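Local coordinates for spindle assembly abnormal protein 6 (Caenorhabditis elegans, PDB 3PYI) that serves as the central scaffold of centrioles, its globular N-terminal domain linking coiled-coil homodimers into the inner ring that sets ninefold symmetry, at residues Q12-S17 / H99-N104; F55-S60 / I164-V169; I135-D140 / C146-F151. The protein carries 1 engineered substitution. One frame throughout, in Å; residues are numbered along the deposited sequence.

Interaction 1 of 3, residues Q12-S17 / H99-N104; sequences QTLIAS and HLLCKN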
loop_
_atom_site.group_PDB
_atom_site.type_symbol
_atom_site.label_atom_id
_atom_site.label_comp_id
_atom_site.label_asym_id
_atom_site.label_seq_id
_atom_site.Cartn_x
_atom_site.Cartn_y
_atom_site.Cartn_z
ATOM N N GLN A 12 -19.834 12.688 -9.338
ATOM C CA GLN A 12 -20.571 12.274 -8.155
ATOM C C GLN A 12 -20.106 12.974 -6.876
ATOM O O GLN A 12 -18.956 13.408 -6.759
ATOM C CB GLN A 12 -20.414 10.769 -7.998
ATOM C CG GLN A 12 -21.575 10.071 -7.369
ATOM C CD GLN A 12 -21.498 8.586 -7.602
ATOM O OE1 GLN A 12 -21.478 8.131 -8.747
ATOM N NE2 GLN A 12 -21.434 7.816 -6.519
ATOM N N THR A 13 -21.008 13.087 -5.911
ATOM C CA THR A 13 -20.640 13.627 -4.613
ATOM C C THR A 13 -20.242 12.486 -3.688
ATOM O O THR A 13 -20.975 11.510 -3.537
ATOM C CB THR A 13 -21.783 14.438 -4.002
ATOM O OG1 THR A 13 -22.065 15.557 -4.847
ATOM C CG2 THR A 13 -21.398 14.938 -2.633
ATOM N N LEU A 14 -19.062 12.603 -3.095
ATOM C CA LEU A 14 -18.509 11.537 -2.274
ATOM C C LEU A 14 -18.191 12.086 -0.908
ATOM O O LEU A 14 -17.975 13.287 -0.746
ATOM C CB LEU A 14 -17.204 11.003 -2.876
ATOM C CG LEU A 14 -17.249 10.654 -4.368
ATOM C CD1 LEU A 14 -15.862 10.405 -4.910
ATOM C CD2 LEU A 14 -18.150 9.454 -4.598
ATOM N N ILE A 15 -18.134 11.198 0.076
ATOM C CA ILE A 15 -17.629 11.589 1.382
ATOM C C ILE A 15 -16.116 11.415 1.428
ATOM O O ILE A 15 -15.570 10.378 1.042
ATOM C CB ILE A 15 -18.320 10.837 2.520
ATOM C CG1 ILE A 15 -19.818 11.144 2.499
ATOM C CG2 ILE A 15 -17.734 11.256 3.856
ATOM C CD1 ILE A 15 -20.597 10.502 3.618
ATOM N N ALA A 16 -15.436 12.464 1.861
ATOM C CA ALA A 16 -13.993 12.434 1.943
ATOM C C ALA A 16 -13.585 12.906 3.306
ATOM O O ALA A 16 -14.367 13.552 4.005
ATOM C CB ALA A 16 -13.391 13.339 0.897
ATOM N N SER A 17 -12.359 12.583 3.686
ATOM C CA SER A 17 -11.753 13.228 4.834
ATOM C C SER A 17 -10.895 14.337 4.278
ATOM O O SER A 17 -10.111 14.120 3.350
ATOM C CB SER A 17 -10.907 12.247 5.654
ATOM O OG SER A 17 -11.739 11.414 6.432
ATOM N N HIS A 99 -14.880 -0.285 -9.696
ATOM C CA HIS A 99 -14.489 -1.155 -8.588
ATOM C C HIS A 99 -14.081 -0.434 -7.312
ATOM O O HIS A 99 -13.973 -1.057 -6.263
ATOM C CB HIS A 99 -13.358 -2.098 -9.016
ATOM C CG HIS A 99 -13.762 -3.079 -10.068
ATOM N ND1 HIS A 99 -14.489 -4.215 -9.784
ATOM C CD2 HIS A 99 -13.548 -3.092 -11.404
ATOM C CE1 HIS A 99 -14.706 -4.884 -10.900
ATOM N NE2 HIS A 99 -14.143 -4.225 -11.899
ATOM N N LEU A 100 -13.842 0.866 -7.392
ATOM C CA LEU A 100 -13.360 1.583 -6.222
ATOM C C LEU A 100 -14.292 2.709 -5.790
ATOM O O LEU A 100 -14.442 2.955 -4.601
ATOM C CB LEU A 100 -11.933 2.089 -6.450
ATOM C CG LEU A 100 -10.854 1.007 -6.591
ATOM C CD1 LEU A 100 -9.510 1.638 -6.844
ATOM C CD2 LEU A 100 -10.783 0.131 -5.342
ATOM N N LEU A 101 -14.946 3.362 -6.749
ATOM C CA LEU A 101 -15.850 4.460 -6.408
ATOM C C LEU A 101 -17.317 4.044 -6.472
ATOM O O LEU A 101 -18.207 4.843 -6.195
ATOM C CB LEU A 101 -15.603 5.660 -7.316
ATOM C CG LEU A 101 -14.197 6.261 -7.298
ATOM C CD1 LEU A 101 -14.120 7.414 -8.283
ATOM C CD2 LEU A 101 -13.812 6.718 -5.903
ATOM N N CYS A 102 -17.553 2.785 -6.830
ATOM C CA CYS A 102 -18.901 2.253 -7.026
ATOM C C CYS A 102 -19.606 1.952 -5.709
ATOM O O CYS A 102 -18.961 1.708 -4.690
ATOM C CB CYS A 102 -18.824 0.962 -7.838
ATOM S SG CYS A 102 -17.786 -0.309 -7.039
ATOM N N LYS A 103 -20.936 1.954 -5.746
ATOM C CA LYS A 103 -21.750 1.589 -4.589
ATOM C C LYS A 103 -22.021 0.087 -4.587
ATOM O O LYS A 103 -22.542 -0.458 -5.562
ATOM C CB LYS A 103 -23.082 2.345 -4.605
ATOM C CG LYS A 103 -22.965 3.862 -4.538
ATOM C CD LYS A 103 -24.341 4.513 -4.406
ATOM C CE LYS A 103 -24.241 6.022 -4.206
ATOM N NZ LYS A 103 -25.567 6.647 -3.927
ATOM N N ASN A 104 -21.668 -0.584 -3.496
ATOM C CA ASN A 104 -21.910 -2.019 -3.392
ATOM C C ASN A 104 -23.372 -2.338 -3.075
ATOM O O ASN A 104 -24.084 -1.515 -2.495
ATOM C CB ASN A 104 -20.958 -2.670 -2.381
ATOM C CG ASN A 104 -19.610 -3.039 -2.997
ATOM O OD1 ASN A 104 -19.237 -2.542 -4.066
ATOM N ND2 ASN A 104 -18.874 -3.921 -2.325
#
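Q12 reaches across to K103 with the end of its side chain: its extended chain carries NE2 to 4.1 Å from K103 CE, a contact with the lysine's aliphatic stem and not with its ammonium. The same NE2 lies 4.4 Å from the backbone O of L101, too far for a hydrogen bond. K103 is itself stretched out and poorly ordered, so this end of the contact is soft and lies at the solvent edge. Two residues on, L14 gives the apolar half. Its methyl CD1 comes within 4.3 Å of L101 CD2, branch end to branch end, while the two CA atoms stay 8.6 Å apart. L38 of strand 29-44 touches both leucines, and I135 backs L14. Beyond L14 the strand leaves the 99-104 segment. Nearby, L100 packs on I156 of the second subunit, and L100 O accepts a hydrogen bond from T133 OG1. A thin leucine contact of this kind joins the turn following helix 92-100 to strand 7-23 in the SAS-6 N-terminal domain, a beta-sandwich with helices at its flank.

Interaction 2 of 3, residues F55-S60 / I164-V169; sequences FEISRS and IKLHAV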
loop_
_atom_site.group_PDB
_atom_site.type_symbol
_atom_site.label_atom_id
_atom_site.label_comp_id
_atom_site.label_asym_id
_atom_site.label_seq_id
_atom_site.Cartn_x
_atom_site.Cartn_y
_atom_site.Cartn_z
ATOM N N PHE A 55 -9.075 15.072 -13.678
ATOM C CA PHE A 55 -9.719 14.958 -12.364
ATOM C C PHE A 55 -10.001 16.352 -11.803
ATOM O O PHE A 55 -9.102 17.200 -11.777
ATOM C CB PHE A 55 -8.817 14.211 -11.381
ATOM C CG PHE A 55 -8.625 12.775 -11.714
ATOM C CD1 PHE A 55 -7.772 12.396 -12.746
ATOM C CD2 PHE A 55 -9.274 11.797 -10.984
ATOM C CE1 PHE A 55 -7.594 11.062 -13.055
ATOM C CE2 PHE A 55 -9.096 10.460 -11.285
ATOM C CZ PHE A 55 -8.253 10.089 -12.320
ATOM N N GLU A 56 -11.245 16.581 -11.366
ATOM C CA GLU A 56 -11.661 17.868 -10.804
ATOM C C GLU A 56 -12.421 17.650 -9.497
ATOM O O GLU A 56 -13.351 16.837 -9.436
ATOM C CB GLU A 56 -12.577 18.644 -11.775
ATOM C CG GLU A 56 -12.037 18.848 -13.178
ATOM C CD GLU A 56 -13.044 19.563 -14.084
ATOM O OE1 GLU A 56 -13.205 20.800 -13.941
ATOM O OE2 GLU A 56 -13.677 18.887 -14.933
ATOM N N ILE A 57 -12.044 18.387 -8.457
ATOM C CA ILE A 57 -12.826 18.379 -7.226
ATOM C C ILE A 57 -13.289 19.778 -6.839
ATOM O O ILE A 57 -12.596 20.783 -7.087
ATOM C CB ILE A 57 -12.066 17.750 -6.026
ATOM C CG1 ILE A 57 -10.798 18.543 -5.719
ATOM C CG2 ILE A 57 -11.753 16.259 -6.260
ATOM C CD1 ILE A 57 -10.080 18.043 -4.481
ATOM N N SER A 58 -14.471 19.817 -6.228
ATOM C CA SER A 58 -15.060 21.039 -5.694
ATOM C C SER A 58 -15.930 20.694 -4.481
ATOM O O SER A 58 -16.217 19.520 -4.228
ATOM C CB SER A 58 -15.902 21.756 -6.750
ATOM O OG SER A 58 -16.880 20.884 -7.286
ATOM N N ARG A 59 -16.339 21.718 -3.736
ATOM C CA ARG A 59 -17.260 21.545 -2.610
ATOM C C ARG A 59 -17.891 22.875 -2.222
ATOM O O ARG A 59 -17.246 23.923 -2.306
ATOM C CB ARG A 59 -16.544 20.954 -1.397
ATOM C CG ARG A 59 -15.562 21.906 -0.714
ATOM C CD ARG A 59 -14.852 21.176 0.436
ATOM N NE ARG A 59 -14.102 22.066 1.320
ATOM C CZ ARG A 59 -14.265 22.110 2.638
ATOM N NH1 ARG A 59 -15.149 21.310 3.230
ATOM N NH2 ARG A 59 -13.542 22.950 3.368
ATOM N N SER A 60 -19.142 22.823 -1.772
ATOM C CA SER A 60 -19.908 24.035 -1.508
ATOM C C SER A 60 -19.444 24.792 -0.268
ATOM O O SER A 60 -19.798 25.958 -0.101
ATOM C CB SER A 60 -21.403 23.721 -1.413
ATOM O OG SER A 60 -21.679 22.827 -0.346
ATOM N N ILE A 164 -2.926 11.736 -6.216
ATOM C CA ILE A 164 -2.699 12.644 -7.336
ATOM C C ILE A 164 -2.666 14.074 -6.803
ATOM O O ILE A 164 -3.565 14.492 -6.079
ATOM C CB ILE A 164 -3.789 12.503 -8.415
ATOM C CG1 ILE A 164 -3.857 11.058 -8.924
ATOM C CG2 ILE A 164 -3.505 13.439 -9.604
ATOM C CD1 ILE A 164 -5.008 10.805 -9.889
ATOM N N LYS A 165 -1.610 14.804 -7.132
ATOM C CA LYS A 165 -1.521 16.198 -6.775
ATOM C C LYS A 165 -2.390 17.022 -7.725
ATOM O O LYS A 165 -2.133 17.075 -8.921
ATOM C CB LYS A 165 -0.072 16.671 -6.849
ATOM C CG LYS A 165 0.156 18.040 -6.209
ATOM C CD LYS A 165 1.586 18.510 -6.418
ATOM C CE LYS A 165 1.857 19.821 -5.694
ATOM N NZ LYS A 165 3.214 20.365 -5.999
ATOM N N LEU A 166 -3.438 17.637 -7.189
ATOM C CA LEU A 166 -4.275 18.542 -7.973
ATOM C C LEU A 166 -3.873 19.986 -7.669
ATOM O O LEU A 166 -3.430 20.290 -6.564
ATOM C CB LEU A 166 -5.754 18.347 -7.625
ATOM C CG LEU A 166 -6.255 16.910 -7.511
ATOM C CD1 LEU A 166 -7.693 16.890 -7.026
ATOM C CD2 LEU A 166 -6.123 16.191 -8.846
ATOM N N HIS A 167 -4.025 20.873 -8.648
ATOM C CA HIS A 167 -3.680 22.279 -8.448
ATOM C C HIS A 167 -4.920 23.167 -8.489
ATOM O O HIS A 167 -5.919 22.832 -9.135
ATOM C CB HIS A 167 -2.655 22.755 -9.487
ATOM C CG HIS A 167 -3.104 22.573 -10.902
ATOM N ND1 HIS A 167 -2.872 21.414 -11.616
ATOM C CD2 HIS A 167 -3.773 23.402 -11.737
ATOM C CE1 HIS A 167 -3.378 21.538 -12.830
ATOM N NE2 HIS A 167 -3.932 22.734 -12.929
ATOM N N ALA A 168 -4.841 24.297 -7.791
ATOM C CA ALA A 168 -5.947 25.246 -7.713
ATOM C C ALA A 168 -6.341 25.781 -9.085
ATOM O O ALA A 168 -5.495 26.198 -9.883
ATOM C CB ALA A 168 -5.611 26.406 -6.756
ATOM N N VAL A 169 -7.641 25.765 -9.342
ATOM C CA VAL A 169 -8.182 26.263 -10.592
ATOM C C VAL A 169 -8.480 27.757 -10.472
ATOM O O VAL A 169 -7.769 28.588 -11.038
ATOM C CB VAL A 169 -9.482 25.524 -10.957
ATOM C CG1 VAL A 169 -10.174 26.208 -12.136
ATOM C CG2 VAL A 169 -9.199 24.050 -11.240
#
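I57 and L166 make the tight spot: methyl CD1 of L166 sits 3.7 Å from I57 CD1 and also touches CG1, so one leucine branch lies against the end of the isoleucine's longer arm. That arm is aimed there by a less common torsion, CG1 lodged between the backbone N and the carbonyl carbon (chi1 61°). The other branch of L166 turns to F55, its CD2 standing 4.2 Å from F55 CB. At the far end I164 CD1 is set over the middle of the F55 ring in a CH-pi contact, 4.1 Å from the centroid and only 10° off the ring normal. All four residues are buried, and C146 of strand 145-152 closes in on both I57 and L166.

The looser, solvent side is made by E56, K165 and V169, the last modelled residue, which is exposed. E56 points away from the contact and forms a salt bridge with K6, and K165 meets the ring of F145 in a cation-pi contact. No hydrogen bond joins the two segments. Their strand axes approach to 8.4 Å and cross at -61°, and strand 66-71 stands between them in the order of the sheet. Strands facing each other through aliphatic and aromatic side chains are what is expected across the hydrophobic core of a beta-sandwich, here that of the SAS-6 head domain.

Interaction 3 of 3, residues I135-D140 / C146-F151; sequences INIILD and CSFELF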
loop_
_atom_site.group_PDB
_atom_site.type_symbol
_atom_site.label_atom_id
_atom_site.label_comp_id
_atom_site.label_asym_id
_atom_site.label_seq_id
_atom_site.Cartn_x
_atom_site.Cartn_y
_atom_site.Cartn_z
ATOM N N ILE A 135 -11.544 8.132 0.816
ATOM C CA ILE A 135 -10.914 9.219 0.096
ATOM C C ILE A 135 -10.377 10.250 1.070
ATOM O O ILE A 135 -11.067 10.697 1.983
ATOM C CB ILE A 135 -11.913 9.893 -0.845
ATOM C CG1 ILE A 135 -12.426 8.878 -1.869
ATOM C CG2 ILE A 135 -11.277 11.095 -1.545
ATOM C CD1 ILE A 135 -13.578 9.386 -2.683
ATOM N N ASN A 136 -9.122 10.599 0.867
ATOM C CA ASN A 136 -8.506 11.653 1.650
ATOM C C ASN A 136 -8.099 12.791 0.745
ATOM O O ASN A 136 -7.562 12.594 -0.342
ATOM C CB ASN A 136 -7.287 11.159 2.433
ATOM C CG ASN A 136 -7.652 10.579 3.783
ATOM O OD1 ASN A 136 -8.825 10.394 4.103
ATOM N ND2 ASN A 136 -6.637 10.273 4.579
ATOM N N ILE A 137 -8.393 13.999 1.191
ATOM C CA ILE A 137 -7.961 15.180 0.467
ATOM C C ILE A 137 -7.110 16.022 1.386
ATOM O O ILE A 137 -7.548 16.428 2.455
ATOM C CB ILE A 137 -9.129 15.992 -0.073
ATOM C CG1 ILE A 137 -9.828 15.197 -1.183
ATOM C CG2 ILE A 137 -8.619 17.315 -0.643
ATOM C CD1 ILE A 137 -11.114 15.824 -1.659
ATOM N N ILE A 138 -5.877 16.275 0.982
ATOM C CA ILE A 138 -4.973 17.030 1.839
ATOM C C ILE A 138 -4.632 18.373 1.215
ATOM O O ILE A 138 -4.046 18.427 0.132
ATOM C CB ILE A 138 -3.678 16.245 2.098
ATOM C CG1 ILE A 138 -4.014 14.802 2.498
ATOM C CG2 ILE A 138 -2.851 16.948 3.169
ATOM C CD1 ILE A 138 -2.814 13.878 2.571
ATOM N N LEU A 139 -5.006 19.457 1.894
ATOM C CA LEU A 139 -4.749 20.795 1.375
ATOM C C LEU A 139 -3.388 21.345 1.760
ATOM O O LEU A 139 -2.874 21.094 2.857
ATOM C CB LEU A 139 -5.794 21.797 1.855
ATOM C CG LEU A 139 -7.179 21.710 1.232
ATOM C CD1 LEU A 139 -8.122 22.686 1.939
ATOM C CD2 LEU A 139 -7.095 22.000 -0.251
ATOM N N ASP A 140 -2.830 22.108 0.828
ATOM C CA ASP A 140 -1.718 23.010 1.075
ATOM C C ASP A 140 -2.186 24.016 2.118
ATOM O O ASP A 140 -3.386 24.278 2.223
ATOM C CB ASP A 140 -1.420 23.774 -0.222
ATOM C CG ASP A 140 0.053 23.961 -0.464
ATOM O OD1 ASP A 140 0.834 23.809 0.497
ATOM O OD2 ASP A 140 0.430 24.255 -1.617
ATOM N N CYS A 146 -3.767 20.450 -3.613
ATOM C CA CYS A 146 -4.261 19.418 -2.727
ATOM C C CYS A 146 -3.958 18.039 -3.299
ATOM O O CYS A 146 -3.966 17.824 -4.509
ATOM C CB CYS A 146 -5.753 19.578 -2.443
ATOM S SG CYS A 146 -6.824 18.922 -3.705
ATOM N N SER A 147 -3.675 17.110 -2.402
ATOM C CA SER A 147 -3.416 15.730 -2.769
ATOM C C SER A 147 -4.727 14.957 -2.678
ATOM O O SER A 147 -5.381 14.944 -1.640
ATOM C CB SER A 147 -2.368 15.146 -1.817
ATOM O OG SER A 147 -2.140 13.772 -2.081
ATOM N N PHE A 148 -5.137 14.355 -3.782
ATOM C CA PHE A 148 -6.337 13.538 -3.792
ATOM C C PHE A 148 -5.891 12.091 -3.614
ATOM O O PHE A 148 -5.217 11.545 -4.492
ATOM C CB PHE A 148 -7.043 13.688 -5.142
ATOM C CG PHE A 148 -8.201 12.762 -5.321
ATOM C CD1 PHE A 148 -9.453 13.109 -4.864
ATOM C CD2 PHE A 148 -8.040 11.540 -5.946
ATOM C CE1 PHE A 148 -10.527 12.258 -5.026
ATOM C CE2 PHE A 148 -9.116 10.688 -6.110
ATOM C CZ PHE A 148 -10.361 11.049 -5.638
ATOM N N GLU A 149 -6.261 11.475 -2.495
ATOM C CA GLU A 149 -5.764 10.133 -2.159
ATOM C C GLU A 149 -6.863 9.095 -2.034
ATOM O O GLU A 149 -7.897 9.351 -1.447
ATOM C CB GLU A 149 -4.960 10.179 -0.867
ATOM C CG GLU A 149 -3.894 11.256 -0.884
ATOM C CD GLU A 149 -2.911 11.131 0.252
ATOM O OE1 GLU A 149 -3.306 10.641 1.330
ATOM O OE2 GLU A 149 -1.745 11.542 0.066
ATOM N N LEU A 150 -6.629 7.919 -2.602
ATOM C CA LEU A 150 -7.600 6.841 -2.533
ATOM C C LEU A 150 -7.038 5.698 -1.666
ATOM O O LEU A 150 -5.879 5.333 -1.810
ATOM C CB LEU A 150 -7.881 6.344 -3.951
ATOM C CG LEU A 150 -9.209 5.639 -4.192
ATOM C CD1 LEU A 150 -10.353 6.500 -3.686
ATOM C CD2 LEU A 150 -9.369 5.362 -5.676
ATOM N N PHE A 151 -7.867 5.138 -0.789
ATOM C CA PHE A 151 -7.438 4.105 0.152
ATOM C C PHE A 151 -8.357 2.904 0.081
ATOM O O PHE A 151 -9.561 3.050 -0.115
ATOM C CB PHE A 151 -7.493 4.614 1.595
ATOM C CG PHE A 151 -6.434 5.623 1.938
ATOM C CD1 PHE A 151 -6.624 6.967 1.649
ATOM C CD2 PHE A 151 -5.262 5.234 2.576
ATOM C CE1 PHE A 151 -5.647 7.908 1.968
ATOM C CE2 PHE A 151 -4.290 6.166 2.917
ATOM C CZ PHE A 151 -4.482 7.513 2.604
#
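N136 and E149 face each other as a hydrogen-bonded antiparallel pair, N136 N giving to E149 O at 2.9 Å and E149 N returning to N136 O. I138 and S147 repeat the exchange, with I138 N reaching S147 O at 3.0 Å. Between them, I137 CA–H points at S147 O. On the core side, I135 CG2 touches F148 CE1 at 3.7 Å and its CG1 meets L150 CD1, while L139 CD2 packs on C146 CB. On the opposite face, the CD1 methyl of I138 sits over the flat of the E149 carboxylate, 3.5 Å from OE1. What steadies that carboxylate is S147, whose OG, held anti to its own N (chi1 176°), donates to E149 OE2 at 3.1 Å, meeting it on the anti side, tilted 28° out of the carboxylate plane. Farther out, K160 offers OE2 a long, weak ion pair, and F65 and I57 cover I137. An alanine here in place of E149 would remove the acceptor, and S147 OG would probably be left without this partner and free to turn, with the I138 methyl less covered. The hairpin is therefore two-faced: apolar side chains press into the sandwich core, and a buried carboxylate takes a hydrogen bond from a hydroxyl, while its charge is probably only weakly offset by K160.

In the fold
All three contacts reach one sheet. The hairpin of interaction 3 is the hub. Strand 7-23 joins it on one edge, S17 O to I137 N at 2.8 Å, and strand 160-168 on the other, L166 N to C146 O at 2.7 Å, so interactions 1 and 2 approach it from different strands. Interactions 2 and 3 also share the core, I57 CD1 lying 3.5 Å from C146 SG, with centres about 10 Å apart. Interactions 1 and 2 do not touch, their nearest atoms being about 7 Å apart. A tetraethylene glycol, probably from the crystallisation liquor, lies about 4 Å from the side chain of I135 and about 5 Å from that of L14, where interactions 1 and 3 meet.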